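Local coordinates for protein cyclin homolog (Herpesvirus saimiri, PDB 2F2C) that may promote cellular transformation and rapid T-cell proliferation during latent infection, as a viral homologue of D-type cyclins that modulates the host cell cycle, at residues K183-Q187 / P188-L192; K112-T115 / V116-T120; L163-P166 / E167-P171; F73-S76 / V77-D81; R236-K239 / D240-E244. All blocks are in the same frame, centred on the assembly; numbering follows the deposited sequence.

Contact 1: K183-Q187 / P188-L192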
loop_
_atom_site.group_PDB
_atom_site.type_symbol
_atom_site.label_atom_id
_atom_site.label_comp_id
_atom_site.label_asym_id
_atom_site.label_seq_id
_atom_site.Cartn_x
_atom_site.Cartn_y
_atom_site.Cartn_z
ATOM N N LYS A 183 -11.055 -17.725 -8.174
ATOM C CA LYS A 183 -11.851 -18.353 -9.235
ATOM C C LYS A 183 -13.327 -17.953 -9.154
ATOM O O LYS A 183 -13.913 -17.579 -10.168
ATOM C CB LYS A 183 -11.685 -19.868 -9.275
ATOM C CG LYS A 183 -10.390 -20.351 -9.951
ATOM C CD LYS A 183 -10.529 -21.802 -10.392
ATOM C CE LYS A 183 -9.297 -22.304 -11.136
ATOM N NZ LYS A 183 -8.186 -22.743 -10.245
ATOM N N ALA A 184 -13.917 -17.993 -7.953
ATOM C CA ALA A 184 -15.322 -17.581 -7.738
ATOM C C ALA A 184 -15.652 -16.222 -8.354
ATOM O O ALA A 184 -16.685 -16.078 -9.000
ATOM C CB ALA A 184 -15.663 -17.590 -6.256
ATOM N N LEU A 185 -14.750 -15.249 -8.178
ATOM C CA LEU A 185 -14.922 -13.876 -8.692
ATOM C C LEU A 185 -15.158 -13.781 -10.200
ATOM O O LEU A 185 -15.465 -12.702 -10.699
ATOM C CB LEU A 185 -13.723 -12.997 -8.323
ATOM C CG LEU A 185 -13.780 -12.389 -6.927
ATOM C CD1 LEU A 185 -12.417 -12.036 -6.433
ATOM C CD2 LEU A 185 -14.664 -11.177 -6.905
ATOM N N ILE A 186 -14.984 -14.891 -10.919
ATOM C CA ILE A 186 -15.305 -14.948 -12.345
ATOM C C ILE A 186 -16.824 -14.854 -12.553
ATOM O O ILE A 186 -17.303 -14.224 -13.504
ATOM C CB ILE A 186 -14.720 -16.259 -12.990
ATOM C CG1 ILE A 186 -13.193 -16.207 -12.992
ATOM C CG2 ILE A 186 -15.230 -16.487 -14.414
ATOM C CD1 ILE A 186 -12.515 -17.372 -13.740
ATOM N N GLN A 187 -17.566 -15.491 -11.654
ATOM C CA GLN A 187 -19.013 -15.627 -11.774
ATOM C C GLN A 187 -19.791 -14.328 -11.446
ATOM O O GLN A 187 -19.472 -13.622 -10.464
ATOM C CB GLN A 187 -19.484 -16.789 -10.902
ATOM C CG GLN A 187 -19.676 -18.116 -11.619
ATOM C CD GLN A 187 -18.783 -18.296 -12.828
ATOM O OE1 GLN A 187 -17.700 -18.871 -12.726
ATOM N NE2 GLN A 187 -19.230 -17.800 -13.972
ATOM N N PRO A 188 -20.783 -14.017 -12.282
ATOM C CA PRO A 188 -21.576 -12.778 -12.193
ATOM C C PRO A 188 -22.177 -12.458 -10.817
ATOM O O PRO A 188 -22.052 -11.330 -10.332
ATOM C CB PRO A 188 -22.709 -13.019 -13.191
ATOM C CG PRO A 188 -22.654 -14.522 -13.515
ATOM C CD PRO A 188 -21.203 -14.856 -13.420
ATOM N N ASN A 189 -22.808 -13.443 -10.190
ATOM C CA ASN A 189 -23.481 -13.241 -8.914
ATOM C C ASN A 189 -22.533 -12.989 -7.725
ATOM O O ASN A 189 -22.979 -12.761 -6.601
ATOM C CB ASN A 189 -24.385 -14.439 -8.628
ATOM C CG ASN A 189 -23.597 -15.692 -8.288
ATOM O OD1 ASN A 189 -22.534 -15.956 -8.863
ATOM N ND2 ASN A 189 -24.107 -16.465 -7.340
ATOM N N ILE A 190 -21.231 -13.008 -7.959
ATOM C CA ILE A 190 -20.290 -12.817 -6.864
ATOM C C ILE A 190 -19.937 -11.342 -6.778
ATOM O O ILE A 190 -19.552 -10.839 -5.722
ATOM C CB ILE A 190 -19.023 -13.730 -7.061
ATOM C CG1 ILE A 190 -19.412 -15.218 -7.032
ATOM C CG2 ILE A 190 -17.970 -13.495 -6.003
ATOM C CD1 ILE A 190 -20.314 -15.654 -5.839
ATOM N N ALA A 191 -20.092 -10.640 -7.898
ATOM C CA ALA A 191 -19.634 -9.246 -8.004
ATOM C C ALA A 191 -20.327 -8.336 -6.994
ATOM O O ALA A 191 -19.734 -7.363 -6.515
ATOM C CB ALA A 191 -19.849 -8.724 -9.420
ATOM N N LEU A 192 -21.575 -8.675 -6.670
ATOM C CA LEU A 192 -22.425 -7.831 -5.853
ATOM C C LEU A 192 -22.203 -8.013 -4.346
ATOM O O LEU A 192 -22.633 -7.179 -3.557
ATOM C CB LEU A 192 -23.907 -8.068 -6.209
ATOM C CG LEU A 192 -24.408 -8.245 -7.666
ATOM C CD1 LEU A 192 -25.951 -8.136 -7.757
ATOM C CD2 LEU A 192 -23.768 -7.270 -8.660
#

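Contact 2: K112-T115 / V116-T120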
loop_
_atom_site.group_PDB
_atom_site.type_symbol
_atom_site.label_atom_id
_atom_site.label_comp_id
_atom_site.label_asym_id
_atom_site.label_seq_id
_atom_site.Cartn_x
_atom_site.Cartn_y
_atom_site.Cartn_z
ATOM N N LYS A 112 6.616 -7.574 -10.052
ATOM C CA LYS A 112 7.095 -7.597 -11.419
ATOM C C LYS A 112 5.858 -7.486 -12.305
ATOM O O LYS A 112 5.199 -8.492 -12.598
ATOM C CB LYS A 112 7.837 -8.909 -11.675
ATOM C CG LYS A 112 8.945 -8.848 -12.706
ATOM C CD LYS A 112 8.404 -8.634 -14.132
ATOM C CE LYS A 112 9.295 -9.311 -15.175
ATOM N NZ LYS A 112 10.755 -8.917 -15.029
ATOM N N PRO A 113 5.556 -6.263 -12.744
ATOM C CA PRO A 113 4.293 -5.973 -13.442
ATOM C C PRO A 113 4.211 -6.712 -14.763
ATOM O O PRO A 113 5.233 -7.175 -15.287
ATOM C CB PRO A 113 4.372 -4.473 -13.742
ATOM C CG PRO A 113 5.563 -3.957 -12.993
ATOM C CD PRO A 113 6.449 -5.093 -12.665
ATOM N N MET A 114 3.002 -6.819 -15.302
ATOM C CA MET A 114 2.826 -7.292 -16.670
ATOM C C MET A 114 3.244 -6.148 -17.601
ATOM O O MET A 114 3.062 -4.966 -17.272
ATOM C CB MET A 114 1.379 -7.702 -16.900
ATOM C CG MET A 114 1.188 -8.723 -18.000
ATOM S SD MET A 114 1.321 -10.481 -17.538
ATOM C CE MET A 114 0.102 -10.514 -16.235
ATOM N N THR A 115 3.851 -6.493 -18.730
ATOM C CA THR A 115 4.309 -5.492 -19.687
ATOM C C THR A 115 3.322 -5.393 -20.842
ATOM O O THR A 115 2.594 -6.342 -21.131
ATOM C CB THR A 115 5.726 -5.821 -20.209
ATOM O OG1 THR A 115 5.696 -6.991 -21.041
ATOM C CG2 THR A 115 6.637 -6.221 -19.076
ATOM N N VAL A 116 3.296 -4.241 -21.499
ATOM C CA VAL A 116 2.422 -4.029 -22.653
ATOM C C VAL A 116 2.752 -5.022 -23.788
ATOM O O VAL A 116 1.857 -5.668 -24.354
ATOM C CB VAL A 116 2.499 -2.553 -23.132
ATOM C CG1 VAL A 116 3.950 -2.160 -23.490
ATOM C CG2 VAL A 116 1.541 -2.292 -24.287
ATOM N N SER A 117 4.051 -5.154 -24.069
ATOM C CA SER A 117 4.614 -6.070 -25.075
ATOM C C SER A 117 4.340 -7.554 -24.786
ATOM O O SER A 117 4.966 -8.441 -25.367
ATOM C CB SER A 117 6.127 -5.833 -25.168
ATOM O OG SER A 117 6.726 -5.928 -23.882
ATOM N N LYS A 118 3.393 -7.815 -23.896
ATOM C CA LYS A 118 3.142 -9.150 -23.409
ATOM C C LYS A 118 1.651 -9.399 -23.375
ATOM O O LYS A 118 1.217 -10.524 -23.510
ATOM C CB LYS A 118 3.724 -9.288 -22.008
ATOM C CG LYS A 118 4.030 -10.699 -21.568
ATOM C CD LYS A 118 4.731 -10.715 -20.203
ATOM C CE LYS A 118 6.224 -10.443 -20.319
ATOM N NZ LYS A 118 6.943 -10.973 -19.133
ATOM N N LEU A 119 0.867 -8.342 -23.175
ATOM C CA LEU A 119 -0.594 -8.446 -23.225
ATOM C C LEU A 119 -1.075 -8.258 -24.663
ATOM O O LEU A 119 -2.096 -8.815 -25.074
ATOM C CB LEU A 119 -1.235 -7.392 -22.329
ATOM C CG LEU A 119 -1.034 -7.491 -20.819
ATOM C CD1 LEU A 119 -1.205 -6.115 -20.207
ATOM C CD2 LEU A 119 -1.989 -8.485 -20.175
ATOM N N THR A 120 -0.324 -7.454 -25.413
ATOM C CA THR A 120 -0.592 -7.210 -26.823
ATOM C C THR A 120 -0.400 -8.504 -27.610
ATOM O O THR A 120 -1.370 -9.171 -27.958
ATOM C CB THR A 120 0.325 -6.071 -27.373
ATOM O OG1 THR A 120 1.685 -6.303 -26.976
ATOM C CG2 THR A 120 -0.007 -4.727 -26.715
#

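Contact 3: L163-P166 / E167-P171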
loop_
_atom_site.group_PDB
_atom_site.type_symbol
_atom_site.label_atom_id
_atom_site.label_comp_id
_atom_site.label_asym_id
_atom_site.label_seq_id
_atom_site.Cartn_x
_atom_site.Cartn_y
_atom_site.Cartn_z
ATOM N N LEU A 163 -10.746 -15.423 14.140
ATOM C CA LEU A 163 -11.341 -16.721 14.503
ATOM C C LEU A 163 -10.371 -17.556 15.319
ATOM O O LEU A 163 -10.590 -18.756 15.505
ATOM C CB LEU A 163 -11.757 -17.522 13.277
ATOM C CG LEU A 163 -12.719 -16.894 12.275
ATOM C CD1 LEU A 163 -12.373 -17.430 10.891
ATOM C CD2 LEU A 163 -14.181 -17.125 12.629
ATOM N N LYS A 164 -9.291 -16.908 15.769
ATOM C CA LYS A 164 -8.264 -17.494 16.633
ATOM C C LYS A 164 -7.680 -18.835 16.151
ATOM O O LYS A 164 -7.288 -19.674 16.964
ATOM C CB LYS A 164 -8.756 -17.581 18.090
ATOM C CG LYS A 164 -8.984 -16.222 18.770
ATOM C CD LYS A 164 -7.791 -15.783 19.646
ATOM C CE LYS A 164 -6.637 -15.093 18.850
ATOM N NZ LYS A 164 -7.014 -13.719 18.367
ATOM N N ILE A 165 -7.622 -19.026 14.834
ATOM C CA ILE A 165 -6.872 -20.134 14.219
ATOM C C ILE A 165 -5.359 -19.929 14.414
ATOM O O ILE A 165 -4.817 -18.858 14.097
ATOM C CB ILE A 165 -7.198 -20.227 12.704
ATOM C CG1 ILE A 165 -8.705 -20.429 12.479
ATOM C CG2 ILE A 165 -6.349 -21.308 12.014
ATOM C CD1 ILE A 165 -9.134 -20.217 11.065
ATOM N N PRO A 166 -4.681 -20.966 14.911
ATOM C CA PRO A 166 -3.244 -20.906 15.179
ATOM C C PRO A 166 -2.448 -20.545 13.933
ATOM O O PRO A 166 -2.682 -21.110 12.856
ATOM C CB PRO A 166 -2.919 -22.331 15.623
ATOM C CG PRO A 166 -4.009 -23.157 15.058
ATOM C CD PRO A 166 -5.232 -22.298 15.222
ATOM N N GLU A 167 -1.522 -19.603 14.087
ATOM C CA GLU A 167 -0.710 -19.102 12.972
ATOM C C GLU A 167 -0.146 -20.192 12.059
ATOM O O GLU A 167 -0.120 -20.014 10.837
ATOM C CB GLU A 167 0.421 -18.224 13.493
ATOM C CG GLU A 167 0.027 -16.769 13.674
ATOM C CD GLU A 167 0.910 -16.056 14.679
ATOM O OE1 GLU A 167 2.161 -16.162 14.580
ATOM O OE2 GLU A 167 0.359 -15.397 15.582
ATOM N N ASP A 168 0.282 -21.311 12.656
ATOM C CA ASP A 168 0.879 -22.455 11.936
ATOM C C ASP A 168 0.149 -22.848 10.631
ATOM O O ASP A 168 0.763 -23.396 9.718
ATOM C CB ASP A 168 0.979 -23.704 12.840
ATOM C CG ASP A 168 0.992 -23.373 14.358
ATOM O OD1 ASP A 168 2.064 -22.978 14.899
ATOM O OD2 ASP A 168 -0.012 -23.531 15.104
ATOM N N LEU A 169 -1.152 -22.569 10.547
ATOM C CA LEU A 169 -1.948 -23.015 9.400
ATOM C C LEU A 169 -2.134 -21.994 8.293
ATOM O O LEU A 169 -2.728 -22.317 7.270
ATOM C CB LEU A 169 -3.307 -23.532 9.855
ATOM C CG LEU A 169 -3.162 -24.782 10.721
ATOM C CD1 LEU A 169 -4.466 -25.114 11.438
ATOM C CD2 LEU A 169 -2.649 -25.963 9.903
ATOM N N TRP A 170 -1.604 -20.787 8.483
ATOM C CA TRP A 170 -1.914 -19.673 7.594
ATOM C C TRP A 170 -1.360 -19.842 6.175
ATOM O O TRP A 170 -2.083 -19.564 5.218
ATOM C CB TRP A 170 -1.505 -18.337 8.202
ATOM C CG TRP A 170 -2.285 -17.974 9.412
ATOM C CD1 TRP A 170 -3.189 -18.752 10.068
ATOM C CD2 TRP A 170 -2.188 -16.755 10.170
ATOM N NE1 TRP A 170 -3.687 -18.089 11.167
ATOM C CE2 TRP A 170 -3.090 -16.858 11.255
ATOM C CE3 TRP A 170 -1.442 -15.575 10.034
ATOM C CZ2 TRP A 170 -3.265 -15.834 12.195
ATOM C CZ3 TRP A 170 -1.621 -14.554 10.977
ATOM C CH2 TRP A 170 -2.527 -14.694 12.037
ATOM N N PRO A 171 -0.115 -20.309 6.027
ATOM C CA PRO A 171 0.429 -20.661 4.706
ATOM C C PRO A 171 -0.538 -21.490 3.852
ATOM O O PRO A 171 -0.992 -21.014 2.818
ATOM C CB PRO A 171 1.664 -21.482 5.054
ATOM C CG PRO A 171 2.121 -20.931 6.341
ATOM C CD PRO A 171 0.881 -20.535 7.088
#

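Contact 4: F73-S76 / V77-D81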
loop_
_atom_site.group_PDB
_atom_site.type_symbol
_atom_site.label_atom_id
_atom_site.label_comp_id
_atom_site.label_asym_id
_atom_site.label_seq_id
_atom_site.Cartn_x
_atom_site.Cartn_y
_atom_site.Cartn_z
ATOM N N PHE A 73 -5.631 -10.141 -9.444
ATOM C CA PHE A 73 -6.855 -10.442 -10.150
ATOM C C PHE A 73 -8.081 -9.774 -9.521
ATOM O O PHE A 73 -8.820 -9.095 -10.234
ATOM C CB PHE A 73 -7.059 -11.946 -10.360
ATOM C CG PHE A 73 -8.300 -12.274 -11.114
ATOM C CD1 PHE A 73 -8.464 -11.842 -12.425
ATOM C CD2 PHE A 73 -9.324 -12.988 -10.511
ATOM C CE1 PHE A 73 -9.619 -12.144 -13.133
ATOM C CE2 PHE A 73 -10.474 -13.294 -11.217
ATOM C CZ PHE A 73 -10.626 -12.870 -12.521
ATOM N N PRO A 74 -8.330 -9.961 -8.225
ATOM C CA PRO A 74 -9.436 -9.269 -7.595
ATOM C C PRO A 74 -9.440 -7.774 -7.928
ATOM O O PRO A 74 -10.496 -7.225 -8.307
ATOM C CB PRO A 74 -9.189 -9.520 -6.111
ATOM C CG PRO A 74 -8.631 -10.864 -6.102
ATOM C CD PRO A 74 -7.651 -10.860 -7.264
ATOM N N LEU A 75 -8.270 -7.137 -7.837
ATOM C CA LEU A 75 -8.180 -5.692 -8.035
ATOM C C LEU A 75 -8.472 -5.344 -9.472
ATOM O O LEU A 75 -9.198 -4.392 -9.754
ATOM C CB LEU A 75 -6.815 -5.170 -7.617
ATOM C CG LEU A 75 -6.542 -3.697 -7.328
ATOM C CD1 LEU A 75 -5.987 -3.041 -8.542
ATOM C CD2 LEU A 75 -7.763 -2.945 -6.831
ATOM N N SER A 76 -7.938 -6.144 -10.381
ATOM C CA SER A 76 -8.169 -5.921 -11.794
ATOM C C SER A 76 -9.648 -6.115 -12.172
ATOM O O SER A 76 -10.103 -5.536 -13.150
ATOM C CB SER A 76 -7.281 -6.855 -12.609
ATOM O OG SER A 76 -7.956 -8.100 -12.780
ATOM N N VAL A 77 -10.380 -6.939 -11.414
ATOM C CA VAL A 77 -11.834 -7.080 -11.563
ATOM C C VAL A 77 -12.558 -5.827 -11.055
ATOM O O VAL A 77 -13.483 -5.302 -11.685
ATOM C CB VAL A 77 -12.352 -8.306 -10.798
ATOM C CG1 VAL A 77 -13.856 -8.340 -10.778
ATOM C CG2 VAL A 77 -11.852 -9.587 -11.432
ATOM N N SER A 78 -12.121 -5.352 -9.895
ATOM C CA SER A 78 -12.665 -4.172 -9.294
ATOM C C SER A 78 -12.528 -3.012 -10.246
ATOM O O SER A 78 -13.523 -2.335 -10.532
ATOM C CB SER A 78 -11.923 -3.869 -8.020
ATOM O OG SER A 78 -12.507 -2.738 -7.403
ATOM N N ILE A 79 -11.313 -2.798 -10.760
ATOM C CA ILE A 79 -11.055 -1.689 -11.692
ATOM C C ILE A 79 -11.981 -1.774 -12.889
ATOM O O ILE A 79 -12.538 -0.761 -13.309
ATOM C CB ILE A 79 -9.587 -1.658 -12.164
ATOM C CG1 ILE A 79 -8.655 -1.166 -11.055
ATOM C CG2 ILE A 79 -9.422 -0.748 -13.371
ATOM C CD1 ILE A 79 -7.206 -1.335 -11.412
ATOM N N LEU A 80 -12.152 -2.990 -13.411
ATOM C CA LEU A 80 -12.978 -3.233 -14.601
ATOM C C LEU A 80 -14.411 -2.794 -14.360
ATOM O O LEU A 80 -14.924 -1.964 -15.111
ATOM C CB LEU A 80 -12.918 -4.699 -15.047
ATOM C CG LEU A 80 -14.007 -5.186 -16.026
ATOM C CD1 LEU A 80 -13.779 -4.661 -17.452
ATOM C CD2 LEU A 80 -14.150 -6.715 -16.041
ATOM N N ASP A 81 -15.042 -3.313 -13.305
ATOM C CA ASP A 81 -16.434 -2.932 -12.987
ATOM C C ASP A 81 -16.600 -1.430 -12.770
ATOM O O ASP A 81 -17.400 -0.790 -13.458
ATOM C CB ASP A 81 -16.978 -3.710 -11.785
ATOM C CG ASP A 81 -17.072 -5.203 -12.052
ATOM O OD1 ASP A 81 -17.272 -5.591 -13.231
ATOM O OD2 ASP A 81 -16.946 -6.060 -11.139
#

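Contact 5: R236-K239 / D240-E244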
loop_
_atom_site.group_PDB
_atom_site.type_symbol
_atom_site.label_atom_id
_atom_site.label_comp_id
_atom_site.label_asym_id
_atom_site.label_seq_id
_atom_site.Cartn_x
_atom_site.Cartn_y
_atom_site.Cartn_z
ATOM N N ARG A 236 -23.993 -18.496 5.739
ATOM C CA ARG A 236 -24.210 -19.805 5.182
ATOM C C ARG A 236 -24.508 -19.753 3.675
ATOM O O ARG A 236 -23.969 -20.559 2.931
ATOM C CB ARG A 236 -25.321 -20.492 5.962
ATOM C CG ARG A 236 -25.474 -21.977 5.694
ATOM C CD ARG A 236 -25.805 -22.803 6.948
ATOM N NE ARG A 236 -26.867 -22.212 7.760
ATOM C CZ ARG A 236 -26.960 -22.330 9.085
ATOM N NH1 ARG A 236 -26.043 -23.012 9.772
ATOM N NH2 ARG A 236 -27.974 -21.762 9.729
ATOM N N THR A 237 -25.339 -18.811 3.229
ATOM C CA THR A 237 -25.618 -18.613 1.788
ATOM C C THR A 237 -24.387 -18.200 0.973
ATOM O O THR A 237 -24.233 -18.613 -0.173
ATOM C CB THR A 237 -26.734 -17.557 1.575
ATOM O OG1 THR A 237 -27.987 -18.107 1.966
ATOM C CG2 THR A 237 -26.959 -17.249 0.095
ATOM N N VAL A 238 -23.539 -17.350 1.537
ATOM C CA VAL A 238 -22.364 -16.919 0.796
ATOM C C VAL A 238 -21.316 -18.040 0.724
ATOM O O VAL A 238 -20.694 -18.213 -0.318
ATOM C CB VAL A 238 -21.801 -15.580 1.293
ATOM C CG1 VAL A 238 -20.441 -15.313 0.708
ATOM C CG2 VAL A 238 -22.739 -14.457 0.888
ATOM N N LYS A 239 -21.151 -18.820 1.795
ATOM C CA LYS A 239 -20.375 -20.067 1.717
ATOM C C LYS A 239 -20.814 -20.890 0.490
ATOM O O LYS A 239 -20.009 -21.208 -0.384
ATOM C CB LYS A 239 -20.497 -20.874 3.017
ATOM C CG LYS A 239 -19.738 -22.195 3.047
ATOM C CD LYS A 239 -20.584 -23.337 2.534
ATOM C CE LYS A 239 -19.916 -24.681 2.711
ATOM N NZ LYS A 239 -18.667 -24.777 1.897
ATOM N N ASP A 240 -22.099 -21.191 0.401
ATOM C CA ASP A 240 -22.614 -21.970 -0.723
ATOM C C ASP A 240 -22.487 -21.272 -2.083
ATOM O O ASP A 240 -22.336 -21.937 -3.104
ATOM C CB ASP A 240 -24.062 -22.413 -0.467
ATOM C CG ASP A 240 -24.186 -23.359 0.732
ATOM O OD1 ASP A 240 -23.213 -23.507 1.514
ATOM O OD2 ASP A 240 -25.229 -23.993 0.980
ATOM N N GLN A 241 -22.528 -19.944 -2.104
ATOM C CA GLN A 241 -22.432 -19.220 -3.370
ATOM C C GLN A 241 -21.024 -19.252 -3.940
ATOM O O GLN A 241 -20.851 -19.471 -5.150
ATOM C CB GLN A 241 -22.888 -17.786 -3.212
ATOM C CG GLN A 241 -24.350 -17.608 -3.501
ATOM C CD GLN A 241 -24.827 -16.230 -3.121
ATOM O OE1 GLN A 241 -24.707 -15.835 -1.960
ATOM N NE2 GLN A 241 -25.350 -15.483 -4.096
ATOM N N VAL A 242 -20.033 -19.033 -3.073
ATOM C CA VAL A 242 -18.639 -19.065 -3.463
ATOM C C VAL A 242 -18.296 -20.472 -3.961
ATOM O O VAL A 242 -17.797 -20.646 -5.073
ATOM C CB VAL A 242 -17.680 -18.667 -2.282
ATOM C CG1 VAL A 242 -16.244 -19.060 -2.614
ATOM C CG2 VAL A 242 -17.779 -17.174 -1.939
ATOM N N SER A 243 -18.587 -21.471 -3.136
ATOM C CA SER A 243 -18.409 -22.864 -3.510
ATOM C C SER A 243 -18.979 -23.209 -4.903
ATOM O O SER A 243 -18.319 -23.872 -5.702
ATOM C CB SER A 243 -19.007 -23.760 -2.431
ATOM O OG SER A 243 -18.887 -25.110 -2.807
ATOM N N GLU A 244 -20.193 -22.746 -5.196
ATOM C CA GLU A 244 -20.810 -23.004 -6.500
ATOM C C GLU A 244 -20.109 -22.232 -7.614
ATOM O O GLU A 244 -19.822 -22.779 -8.673
ATOM C CB GLU A 244 -22.297 -22.666 -6.487
ATOM C CG GLU A 244 -23.048 -23.196 -5.275
ATOM C CD GLU A 244 -23.576 -24.610 -5.447
ATOM O OE1 GLU A 244 -23.017 -25.363 -6.289
ATOM O OE2 GLU A 244 -24.565 -24.967 -4.742
#

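Contact 1: K183-Q187 / P188-L192
A reversal of the chain at the end of helix 170-184 joins Gln187 to Ile190 through a type I beta turn, from Ala184 to Gln187, followed by overlapping turns. The first turn is closed by Gln187 N donating to Ala184 O at 2.9 Å. The next begins where the first stops: Ile190 N donates to Gln187 O at 3.1 Å, with an N-H...O angle of 158°. Ala191 N then bonds to Pro188 O at 3.2 Å and carries the bend onward.

Ile190 is the apolar partner that folds back over the first turn. Its CG1 lies beside the backbone N (chi1 -63°) and comes to 3.5 Å from Ala184 O, while CG2, on the other branch, meets Leu185 CD2 at 4.1 Å. The Leu185 and Ile190 side chains cross at about a right angle. Gln187 runs alongside the Pro188 ring, pointing the same way; a bend at chi2 turns its amide back so that NE2 lies 3.6 Å from Pro188 CD. At the exposed end, Asn189 OD1 sits 3.8 Å from Gln187 CB.

Thr53 of helix 49-65 and Ala245 of helix 232-247 also pack on Gln187, and Ala245 touches Ile190 as well. Lys183, one turn earlier, makes a cation-pi contact with Tyr249. The type I turn and the turns after it form the link from helix 170-184 to helix 195-208 in the all-helical cyclin fold.

Contact 2: K112-T115 / V116-T120
Thr115 and Ser117 meet through their hydroxyls, OG1 and OG 3.2 Å apart in a hydrogen bond that either could donate. Thr115 OG1 stands between the backbone N and the carbonyl carbon (chi1 69°), which turns it forward over the start of helix 116-119. Lys118 passes across the same hydroxyl: its chain leaves extended, then bends at chi3 so that CE lies 3.6 Å from Thr115 OG1. The backbone bond from Leu119 N to Thr115 O, 3.3 Å, is weak.

On the buried side Met114 CG rests against Leu119 CG at 3.8 Å, the two side chains crossing at about a right angle. Val116 O, in the first turn of the helix, takes two donors, Thr120 N at 3.0 Å and Thr120 OG1 at 2.7 Å, the hydroxyl tilted 29° from the carbonyl plane.

The loop leading in is positioned by Ser106, whose OG is hydrogen-bonded to Met114 N. Pro113 and Val116 both pack on a chain of another protein in the assembly. Behind them, Met114 lies on Val102 and Leu119 on Leu103 of helix 94-109, while Val116 and Leu119 reach Leu132 of helix 129-142, so the short, weakly bonded helix 116-119 packs against both.

Contact 3: L163-P166 / E167-P171
Pro166 O accepts from Leu169 N at 3.1 Å, a nearly straight bond (174°) that starts the 3-10 turn 167-169, and Trp170 N continues it to Glu167 O at 2.9 Å. The indole ties this turn back to the loop before it. Trp170 NE1 donates to Ile165 O at 3.2 Å in a bent bond; the oxygen lies at the ring edge, somewhat tilted from the ring plane, whereas the nitrogen stands well above the carbonyl plane, 54° out of it. With CG beside the backbone N (chi1 -66°), the ring folds back over the turn, and Glu167 CA sits 3.6 Å above one face, toward the rim.

Pro166 and Leu169 lie side by side, pointing the same way, with Pro166 CG 4.1 Å from Leu169 CD1. Ile165 CG2 adds a looser apolar touch on Leu169 CD1 at 4.3 Å. The carboxylate of Glu167 finds its partner elsewhere, in a salt bridge to Lys19.

Just upstream, Lys164, with positive phi, is the C-prime residue of a Schellman motif ending helix 156-162. Trp170 packs on an aromatic side chain of the other protein chain in the assembly and on Ile157 and Cys160; Ile165 touches Tyr220, so the turn into helix 170-184 packs on helices 156-162 and 218-228.

Contact 4: F73-S76 / V77-D81
Leu75 O receives Ile79 N at 2.8 Å with an N-H...O angle of 170°, and Pro74 O receives Ser78 N at 2.9 Å. Phe73 O is gripped twice: by Val77 N at 2.9 Å and by Ser76 OG, also at 2.9 Å, with the hydroxyl tilted only slightly from the carbonyl plane. Ser76 OG can reach back because it lies between the backbone N and the carbonyl carbon (chi1 87°). The hydroxyl, buried among apolar neighbours, is thus satisfied within its own turn. Leu80 N donates to Ser76 O at a longer 3.3 Å.

These are the bonds of helix 72-83, one of the helices of the N-terminal cyclin box, which packs on helix 49-65 and helix 94-109. Both carboxylate oxygens of the buried Asp81 have partners, OD2 in a salt bridge to Arg52 and OD1 in a hydrogen bond from Trp41 NE1. Ser78 OG bonds to Arg82.

Val77 makes a CH-pi contact with Phe73: CG2 sits over one face, 3.8 Å from the ring centroid, offset toward the rim on the side of CZ. Phe73 swings out with CG anti to the backbone N (chi1 -179°), which carries its ring alongside the following turn; the ring also meets His60 edge-to-face. Along another flank, Leu75 CD1 touches Ile79 CD1 at 3.6 Å, the two side chains running at a slant to each other. Beyond them, Leu75 packs on Leu151, Ile79 on Ile104 and Leu80 on Leu56 and Ile97.

Contact 5: R236-K239 / D240-E244
Arg236 and Asp240, one helical turn apart, open a run of four consecutive backbone bonds. Asp240 N donates to Arg236 O at 3.2 Å, and Gln241 N to Thr237 O at 2.9 Å, the most bent of the four at 135°. Val242 N reaches Val238 O at 2.9 Å and Ser243 N reaches Lys239 O at 3.1 Å, both close to straight. Every carbonyl of 236-239 therefore has its i+4 amide. Ser243 O, further on, is taken by Ser247 OG.

The polar end of Lys239 is satisfied outside these turns. Its chain leaves with CG anti to the backbone N (chi1 180°) and bends sharply at chi2; NZ forms a salt bridge with Glu208, and the side chain a cation-pi contact with Trp217. Asp240 OD1 stays 4.7 Å from Lys239 NZ, too far for a contact, though its charge probably adds some attraction.

Apolar contact between the turns is modest, with Val238 CG1 meeting Val242 CG2 at 4.2 Å. Val242 and Lys239 face helix 195-208 and Val238 the loop before it, while Arg236, Thr237 and Asp240 are exposed: an amphipathic alpha helix of the C-terminal half of the cyclin.

Contact 1 joins contacts 4 and 5, with its centre about 11 Å from each. Toward contact 4 it crosses from the C-terminal to the N-terminal half of the cyclin: Leu185 CD1 packs on Pro74 CG at 4.0 Å and Ile186 CG1 on Phe73 CZ at 4.2 Å. Toward contact 5, Ile190 CD1 lies 3.9 Å from Gln241 O. Contacts 1 and 3 occupy the two ends of helix 170-184, their centres about 26 Å apart. Contacts 2 and 5 are on opposite sides of the chain's centre, with centres about 34 Å apart. Contacts 2 and 3, about 35 Å apart between centres, both touch the second protein chain of the assembly, whereas contacts 1, 4 and 5 do not.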